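Local coordinates for RNA-binding protein Smaug (Drosophila melanogaster, PDB 1OXJ) that binds RNA, recognising it through a sterile alpha motif (SAM) domain that is followed in the chain by a PHAT region, at residues R18-K21 / Y22-L25; M29-E32 / E33-I37; E39-L42 / Q43-V47; L55-C58 / I59-L62. All coordinates share one frame; numbering follows the deposited sequence.

Contact 1: residues R18-K21 / Y22-L25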
# COMPACT_ATOMS: atom_id res chain seq x y z
N ARG A 18 -13.82 3.93 -5.18
CA ARG A 18 -15.03 4.46 -5.78
C ARG A 18 -15.40 5.79 -5.13
O ARG A 18 -16.57 6.06 -4.86
CB ARG A 18 -16.19 3.46 -5.66
CG ARG A 18 -16.02 2.23 -6.54
CD ARG A 18 -17.36 1.54 -6.79
NE ARG A 18 -18.35 2.45 -7.35
CZ ARG A 18 -18.22 3.07 -8.52
NH1 ARG A 18 -17.15 2.87 -9.28
NH2 ARG A 18 -19.17 3.89 -8.95
N LEU A 19 -14.39 6.61 -4.89
CA LEU A 19 -14.58 7.92 -4.28
C LEU A 19 -13.86 9.03 -5.04
O LEU A 19 -13.64 10.11 -4.49
CB LEU A 19 -14.08 7.90 -2.83
CG LEU A 19 -14.92 7.10 -1.83
CD1 LEU A 19 -14.13 6.91 -0.53
CD2 LEU A 19 -16.23 7.83 -1.57
N HIS A 20 -13.51 8.78 -6.30
CA HIS A 20 -12.81 9.78 -7.08
C HIS A 20 -13.65 11.03 -7.30
O HIS A 20 -13.15 12.06 -7.74
CB HIS A 20 -12.35 9.19 -8.42
CG HIS A 20 -11.39 10.06 -9.16
ND1 HIS A 20 -11.79 11.06 -10.03
CD2 HIS A 20 -10.03 10.13 -9.12
CE1 HIS A 20 -10.74 11.69 -10.49
NE2 HIS A 20 -9.65 11.15 -9.96
N LYS A 21 -14.93 10.94 -6.97
CA LYS A 21 -15.83 12.09 -7.08
C LYS A 21 -15.27 13.21 -6.20
O LYS A 21 -15.48 14.39 -6.46
CB LYS A 21 -17.22 11.68 -6.57
CG LYS A 21 -18.16 12.81 -6.27
CD LYS A 21 -19.41 12.27 -5.58
CE LYS A 21 -20.36 13.39 -5.19
NZ LYS A 21 -21.61 12.87 -4.55
N TYR A 22 -14.53 12.83 -5.15
CA TYR A 22 -13.97 13.81 -4.22
C TYR A 22 -12.51 14.18 -4.45
O TYR A 22 -11.88 14.72 -3.55
CB TYR A 22 -14.17 13.32 -2.79
CG TYR A 22 -15.63 13.21 -2.42
CD1 TYR A 22 -16.30 11.98 -2.44
CD2 TYR A 22 -16.36 14.34 -2.11
CE1 TYR A 22 -17.67 11.89 -2.17
CE2 TYR A 22 -17.73 14.28 -1.84
CZ TYR A 22 -18.38 13.06 -1.87
OH TYR A 22 -19.73 13.02 -1.61
N ILE A 23 -11.99 13.93 -5.64
CA ILE A 23 -10.59 14.26 -5.93
C ILE A 23 -10.24 15.73 -5.62
O ILE A 23 -9.16 16.02 -5.08
CB ILE A 23 -10.24 13.97 -7.42
CG1 ILE A 23 -8.76 14.25 -7.69
CG2 ILE A 23 -11.08 14.84 -8.33
CD1 ILE A 23 -7.81 13.32 -6.95
N GLU A 24 -11.13 16.66 -5.95
CA GLU A 24 -10.86 18.08 -5.71
C GLU A 24 -10.69 18.48 -4.25
O GLU A 24 -10.05 19.49 -3.95
CB GLU A 24 -11.95 18.94 -6.34
CG GLU A 24 -11.97 18.91 -7.86
CD GLU A 24 -10.64 19.31 -8.47
OE1 GLU A 24 -10.10 20.36 -8.06
OE2 GLU A 24 -10.15 18.59 -9.35
N LEU A 25 -11.27 17.70 -3.35
CA LEU A 25 -11.16 18.00 -1.93
C LEU A 25 -9.70 18.00 -1.47
O LEU A 25 -9.35 18.74 -0.55
CB LEU A 25 -11.93 16.96 -1.11
CG LEU A 25 -11.66 16.97 0.39
CD1 LEU A 25 -12.02 18.34 0.96
CD2 LEU A 25 -12.47 15.88 1.06
O HOH W 1 -21.26 10.94 -2.65
O HOH W 2 -13.78 16.34 -6.89
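Tyr22 N donates to Leu19 O over 2.9 Å and Ile23 N to His20 O over 3.0 Å, the i to i+3 bonding of a 3-10 turn. Lys21 and Tyr22 send their side chains out alongside each other. Lys21 has CG anti to N (chi1 165°) and is extended beyond it, a course that lays its methylenes over one face of the phenol; CG stands 4.3 Å from the centroid of the Tyr22 ring, a CH-pi contact. At the far end water 1 accepts from Lys21 NZ at 2.7 Å and is also bonded to Tyr22 OH. A second CH-pi contact puts Ile23 CB 4.0 Å from the centroid of the His20 ring, displaced toward the rim. Within the SAM domain, Leu19 and Tyr22 both pack on Ala51 of helix 49-77, and Ile23 rests on Ile10 and Leu14 of helix 10-16. Water 2 steps in where the next i to i+3 bond would fall, donating to Lys21 O at 2.6 Å and accepting from Glu24 N at 2.8 Å. The turn is therefore partly hydrated, and Lys21 serves it twice, with its methylenes against an aromatic face and an ammonium group held near the phenol oxygen through water.

Contact 2: residues M29-E32 / E33-I37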
# COMPACT_ATOMS: atom_id res chain seq x y z
N MET A 29 -3.93 19.81 -0.41
CA MET A 29 -3.80 19.15 0.88
C MET A 29 -2.46 18.45 1.00
O MET A 29 -2.00 17.82 0.05
CB MET A 29 -4.93 18.13 1.07
CG MET A 29 -5.10 17.64 2.50
SD MET A 29 -6.59 16.63 2.71
CE MET A 29 -7.76 17.73 2.38
N THR A 30 -1.84 18.57 2.16
CA THR A 30 -0.57 17.90 2.39
C THR A 30 -0.88 16.52 2.95
O THR A 30 -1.99 16.25 3.42
CB THR A 30 0.30 18.62 3.42
OG1 THR A 30 -0.32 18.51 4.72
CG2 THR A 30 0.46 20.08 3.04
N TYR A 31 0.12 15.65 2.91
CA TYR A 31 -0.01 14.31 3.41
C TYR A 31 -0.46 14.32 4.88
O TYR A 31 -1.40 13.62 5.26
CB TYR A 31 1.32 13.60 3.25
CG TYR A 31 1.34 12.19 3.77
CD1 TYR A 31 1.01 11.11 2.95
CD2 TYR A 31 1.71 11.94 5.08
CE1 TYR A 31 1.06 9.81 3.43
CE2 TYR A 31 1.76 10.64 5.58
CZ TYR A 31 1.44 9.59 4.75
OH TYR A 31 1.53 8.31 5.24
N GLU A 32 0.19 15.14 5.70
CA GLU A 32 -0.18 15.18 7.12
C GLU A 32 -1.63 15.64 7.33
O GLU A 32 -2.31 15.15 8.22
CB GLU A 32 0.77 16.09 7.90
CG GLU A 32 2.21 15.57 8.02
CD GLU A 32 2.96 15.50 6.69
OE1 GLU A 32 2.79 16.41 5.84
OE2 GLU A 32 3.74 14.54 6.50
N GLU A 33 -2.08 16.58 6.52
CA GLU A 33 -3.46 17.07 6.65
C GLU A 33 -4.45 15.97 6.31
O GLU A 33 -5.49 15.84 6.97
CB GLU A 33 -3.68 18.28 5.73
CG GLU A 33 -2.94 19.53 6.20
CD GLU A 33 -3.22 20.73 5.31
OE1 GLU A 33 -2.93 20.65 4.09
OE2 GLU A 33 -3.72 21.74 5.83
N MET A 34 -4.13 15.17 5.28
CA MET A 34 -5.00 14.06 4.88
C MET A 34 -5.24 13.15 6.07
O MET A 34 -6.37 12.71 6.30
CB MET A 34 -4.36 13.24 3.73
CG MET A 34 -4.98 11.82 3.49
SD MET A 34 -4.25 10.87 2.12
CE MET A 34 -2.71 10.37 2.86
N LEU A 35 -4.19 12.88 6.84
CA LEU A 35 -4.30 12.00 8.00
C LEU A 35 -5.08 12.59 9.17
O LEU A 35 -5.37 11.90 10.14
CB LEU A 35 -2.91 11.55 8.48
CG LEU A 35 -2.12 10.73 7.45
CD1 LEU A 35 -0.79 10.29 8.05
CD2 LEU A 35 -2.93 9.51 7.03
N LEU A 36 -5.42 13.88 9.08
CA LEU A 36 -6.18 14.55 10.13
C LEU A 36 -7.67 14.55 9.81
O LEU A 36 -8.48 15.03 10.61
CB LEU A 36 -5.70 15.99 10.30
CG LEU A 36 -4.26 16.13 10.80
CD1 LEU A 36 -3.90 17.61 10.92
CD2 LEU A 36 -4.12 15.43 12.14
N ILE A 37 -8.03 14.02 8.65
CA ILE A 37 -9.42 13.98 8.22
C ILE A 37 -10.32 13.11 9.10
O ILE A 37 -9.98 11.97 9.41
CB ILE A 37 -9.53 13.47 6.76
CG1 ILE A 37 -9.00 14.54 5.81
CG2 ILE A 37 -10.97 13.09 6.44
CD1 ILE A 37 -8.91 14.09 4.36
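Thr30 and Glu33 grip each other by reciprocal bonds at the start of helix 31-34. Glu33 N donates to Thr30 OG1 over 3.2 Å, while the carboxylate of Glu33 turns back so that Thr30 N donates to Glu33 OE1 over 3.0 Å. That second bond is nearly straight (166°) and uses the anti lone pair of OE1, the one pointing away from the other oxygen. The threonine hydroxyl can accept because OG1 sits between its own N and carbonyl carbon (chi1 68°), facing the first turn. A few residues apart, Met29 and Met34 pack across the same turn, with Met29 SD 4.2 Å from Met34 CB. The same sulfur lies 3.8 Å from Ile37 CD1, and Met29 CG is 3.6 Å from Glu33 CB. The polar pair is a capping box, and the i to i+5 apolar pair that flanks it is a hydrophobic staple, together fixing where this short SAM-domain helix begins. A carboxylate here would probably also be stabilised by the helix N terminus. On another side of the helix, Tyr31 CE2 meets Leu35 CD1 at 3.6 Å, and Tyr31 CD1 meets Met34 CE at 3.8 Å, both methyl groups approaching the ring obliquely. Farther out, Met34 is set against Ile59 and Leu62 of helix 49-77 and also touches Met7 and Pro97. Lys99 forms a salt bridge with Glu32 OE2 and packs on Tyr31, whose hydroxyl has a weak hydrogen bond to Arg65 NH2.

Contact 3: residues E39-L42 / Q43-V47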
# COMPACT_ATOMS: atom_id res chain seq x y z
N GLU A 39 -14.69 12.08 9.95
CA GLU A 39 -16.01 12.00 9.33
C GLU A 39 -16.75 13.32 9.51
O GLU A 39 -17.47 13.78 8.62
CB GLU A 39 -16.83 10.86 9.95
CG GLU A 39 -18.24 10.73 9.40
CD GLU A 39 -18.99 9.53 9.98
OE1 GLU A 39 -18.82 9.23 11.18
OE2 GLU A 39 -19.77 8.90 9.24
N ASP A 40 -16.54 13.93 10.67
CA ASP A 40 -17.18 15.19 11.03
C ASP A 40 -16.73 16.32 10.10
O ASP A 40 -17.54 17.12 9.64
CB ASP A 40 -16.84 15.50 12.49
CG ASP A 40 -17.67 16.63 13.05
OD1 ASP A 40 -18.85 16.76 12.68
OD2 ASP A 40 -17.13 17.38 13.90
N PHE A 41 -15.43 16.37 9.82
CA PHE A 41 -14.87 17.37 8.92
C PHE A 41 -15.46 17.22 7.52
O PHE A 41 -15.83 18.20 6.88
CB PHE A 41 -13.35 17.23 8.85
CG PHE A 41 -12.74 17.85 7.62
CD1 PHE A 41 -12.65 19.24 7.49
CD2 PHE A 41 -12.29 17.05 6.57
CE1 PHE A 41 -12.15 19.81 6.33
CE2 PHE A 41 -11.78 17.61 5.41
CZ PHE A 41 -11.71 19.00 5.28
N LEU A 42 -15.51 15.98 7.04
CA LEU A 42 -16.02 15.72 5.70
C LEU A 42 -17.48 16.15 5.54
O LEU A 42 -17.84 16.80 4.56
CB LEU A 42 -15.87 14.23 5.36
CG LEU A 42 -14.42 13.75 5.28
CD1 LEU A 42 -14.39 12.23 5.16
CD2 LEU A 42 -13.71 14.42 4.08
N GLN A 43 -18.31 15.79 6.52
CA GLN A 43 -19.72 16.17 6.46
C GLN A 43 -19.84 17.69 6.40
O GLN A 43 -20.71 18.23 5.71
CB GLN A 43 -20.48 15.64 7.68
CG GLN A 43 -20.72 14.15 7.69
CD GLN A 43 -21.62 13.72 8.84
OE1 GLN A 43 -22.77 14.16 8.93
NE2 GLN A 43 -21.11 12.87 9.72
N SER A 44 -18.96 18.37 7.13
CA SER A 44 -18.97 19.83 7.18
C SER A 44 -18.59 20.53 5.89
O SER A 44 -18.99 21.68 5.67
CB SER A 44 -18.04 20.32 8.29
OG SER A 44 -18.52 19.91 9.56
N VAL A 45 -17.83 19.86 5.02
CA VAL A 45 -17.45 20.49 3.76
C VAL A 45 -18.19 19.95 2.54
O VAL A 45 -17.69 20.03 1.42
CB VAL A 45 -15.91 20.41 3.53
CG1 VAL A 45 -15.19 21.22 4.61
CG2 VAL A 45 -15.44 18.97 3.57
N GLY A 46 -19.38 19.40 2.75
CA GLY A 46 -20.16 18.94 1.61
C GLY A 46 -20.12 17.49 1.17
O GLY A 46 -20.76 17.14 0.18
N VAL A 47 -19.35 16.65 1.86
CA VAL A 47 -19.28 15.23 1.53
C VAL A 47 -20.51 14.54 2.12
O VAL A 47 -20.88 14.81 3.26
CB VAL A 47 -18.01 14.58 2.12
CG1 VAL A 47 -17.94 13.12 1.73
CG2 VAL A 47 -16.76 15.31 1.62
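Ser44 OG, anti to its own carbonyl carbon (chi1 -65°), folds back along the helix to Asp40 O, and Phe41, with its ring carried anti to the backbone N (chi1 159°), lies beside Val45. Both arrangements belong to the last turn of helix 39-44, a short helix of the SAM domain, whose chain then leaves through Gly46 in the manner of a Schellman motif: Val47 N reaches back to Leu42 O over 3.1 Å, a weak bond joins Gly46 N to Gln43 O, and the glycine has positive phi. Two carbonyl oxygens near this end each take two donors. Asp40 O receives Ser44 N at 3.1 Å and Ser44 OG at 3.0 Å, the two arriving from opposite faces of the carbonyl plane. Leu42 O likewise accepts Val45 N and Val47 N, again one on each face, so the exit from the helix pivots on a single oxygen. Apolar groups reinforce the turn. Val45 CG2 lies over one face of the Phe41 ring toward its rim, while CG1 of the same valine is 3.8 Å from Phe41 CE1. Inward, Leu42 CB stands 3.9 Å from Val47 CB; Leu42 also packs on Leu25 and Ile37, and Val47 on Tyr22. Toward helix 49-77, Glu39 touches His53 and Ala56, and Gln43 touches Ser52. The carboxylate of Glu39 and the amide of Gln43 are turned 69° apart, and Gln43 NE2 lies 3.6 Å from the aliphatic Glu39 CG.

Contact 4: residues L55-C58 / I59-L62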
# COMPACT_ATOMS: atom_id res chain seq x y z
N LEU A 55 -14.86 7.29 3.74
CA LEU A 55 -13.54 7.88 3.58
C LEU A 55 -12.85 7.99 4.94
O LEU A 55 -11.64 7.76 5.05
CB LEU A 55 -13.65 9.26 2.92
CG LEU A 55 -12.33 9.97 2.60
CD1 LEU A 55 -11.39 9.04 1.84
CD2 LEU A 55 -12.62 11.22 1.78
N ALA A 56 -13.61 8.31 5.98
CA ALA A 56 -13.02 8.42 7.31
C ALA A 56 -12.47 7.05 7.71
O ALA A 56 -11.40 6.96 8.31
CB ALA A 56 -14.06 8.89 8.32
N LEU A 57 -13.20 6.00 7.38
CA LEU A 57 -12.77 4.64 7.69
C LEU A 57 -11.49 4.30 6.93
O LEU A 57 -10.59 3.67 7.48
CB LEU A 57 -13.85 3.63 7.32
CG LEU A 57 -15.12 3.60 8.16
CD1 LEU A 57 -16.05 2.51 7.64
CD2 LEU A 57 -14.76 3.36 9.63
N CYS A 58 -11.44 4.70 5.67
CA CYS A 58 -10.26 4.43 4.84
C CYS A 58 -9.05 5.18 5.38
O CYS A 58 -7.94 4.63 5.39
CB CYS A 58 -10.53 4.84 3.39
SG CYS A 58 -11.76 3.80 2.57
N ILE A 59 -9.25 6.41 5.83
CA ILE A 59 -8.16 7.21 6.38
C ILE A 59 -7.67 6.54 7.67
O ILE A 59 -6.47 6.49 7.95
CB ILE A 59 -8.64 8.66 6.68
CG1 ILE A 59 -8.97 9.39 5.37
CG2 ILE A 59 -7.58 9.43 7.46
CD1 ILE A 59 -7.76 9.77 4.53
N ASP A 60 -8.61 6.02 8.45
CA ASP A 60 -8.24 5.34 9.68
C ASP A 60 -7.39 4.12 9.33
O ASP A 60 -6.38 3.85 9.98
CB ASP A 60 -9.48 4.90 10.46
CG ASP A 60 -10.24 6.07 11.03
OD1 ASP A 60 -9.61 6.92 11.69
OD2 ASP A 60 -11.47 6.15 10.81
N LYS A 61 -7.77 3.40 8.27
CA LYS A 61 -7.01 2.23 7.86
C LYS A 61 -5.62 2.65 7.39
O LYS A 61 -4.67 1.89 7.53
CB LYS A 61 -7.74 1.46 6.76
CG LYS A 61 -9.02 0.80 7.24
CD LYS A 61 -9.58 -0.18 6.22
CE LYS A 61 -10.85 -0.82 6.75
NZ LYS A 61 -11.40 -1.83 5.81
N LEU A 62 -5.52 3.85 6.83
CA LEU A 62 -4.22 4.35 6.39
C LEU A 62 -3.32 4.43 7.60
O LEU A 62 -2.14 4.07 7.55
CB LEU A 62 -4.34 5.74 5.75
CG LEU A 62 -4.93 5.84 4.34
CD1 LEU A 62 -4.75 7.28 3.80
CD2 LEU A 62 -4.20 4.85 3.43
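Leu55 and Ile59 stand one turn apart on the buried side of helix 49-77, with Leu55 CD1 4.3 Å from Ile59 CG1. They belong to the SAM-domain portion of this long alpha-helix, which is amphipathic here: Leu55, Ala56, Ile59 and Leu62 are buried, while Leu57, Asp60 and Lys61 look outward to solvent. Regular i to i+4 bonds run through the segment, including Ile59 N to Leu55 O at 2.9 Å and Lys61 N to Leu57 O at 2.9 Å. From Ile59 to Leu62 each side chain leans a gamma carbon back toward the preceding turn, anti to the carbonyl carbon: CG1 in Ile59, CG in Asp60, Lys61 and Leu62. For Ile59 (chi1 -67°) this brings CG1 to 3.1 Å from Leu55 O, a tight fit of side chain against backbone. Lys61 leans in the same way, its CG 3.3 Å from Leu57 O, and then runs out extended so that its ammonium group leads away from the turn. Asp60 is bent back too, and its OD1 has a salt bridge with Lys63. On the inner face, Ile59 and Leu62 both meet Trp13 of helix 10-16, Cys58 adds contacts to Trp13 and Leu17, and Leu55 packs on Phe26 and Leu42. The helix thus supplies one wall against which the shorter helices of the domain gather. At the C-terminal end of the segment, Leu62 N donates to Cys58 O, and Leu62 CG lies 3.4 Å from that same oxygen.

How the contacts relate
Taken from the N terminus, the four contacts come in series: each closes a local turn before the next opens, and none nests within or crosses another. Contact 1 winds the 3-10 turn after helix 10-16, contact 2 starts helix 31-34, contact 3 finishes helix 39-44, and contact 4 lies along helix 49-77. Spatially they converge. Leu42 of contact 3 meets Leu25 of contact 1, Ile37 of contact 2 and Leu55 of contact 4, while Met34 of contact 2 packs on Ile59 and Leu62. Tyr22 and Val47 join contacts 1 and 3, and Leu19 touches Leu55. Local turns thus present the apolar residues that assemble the SAM-domain core.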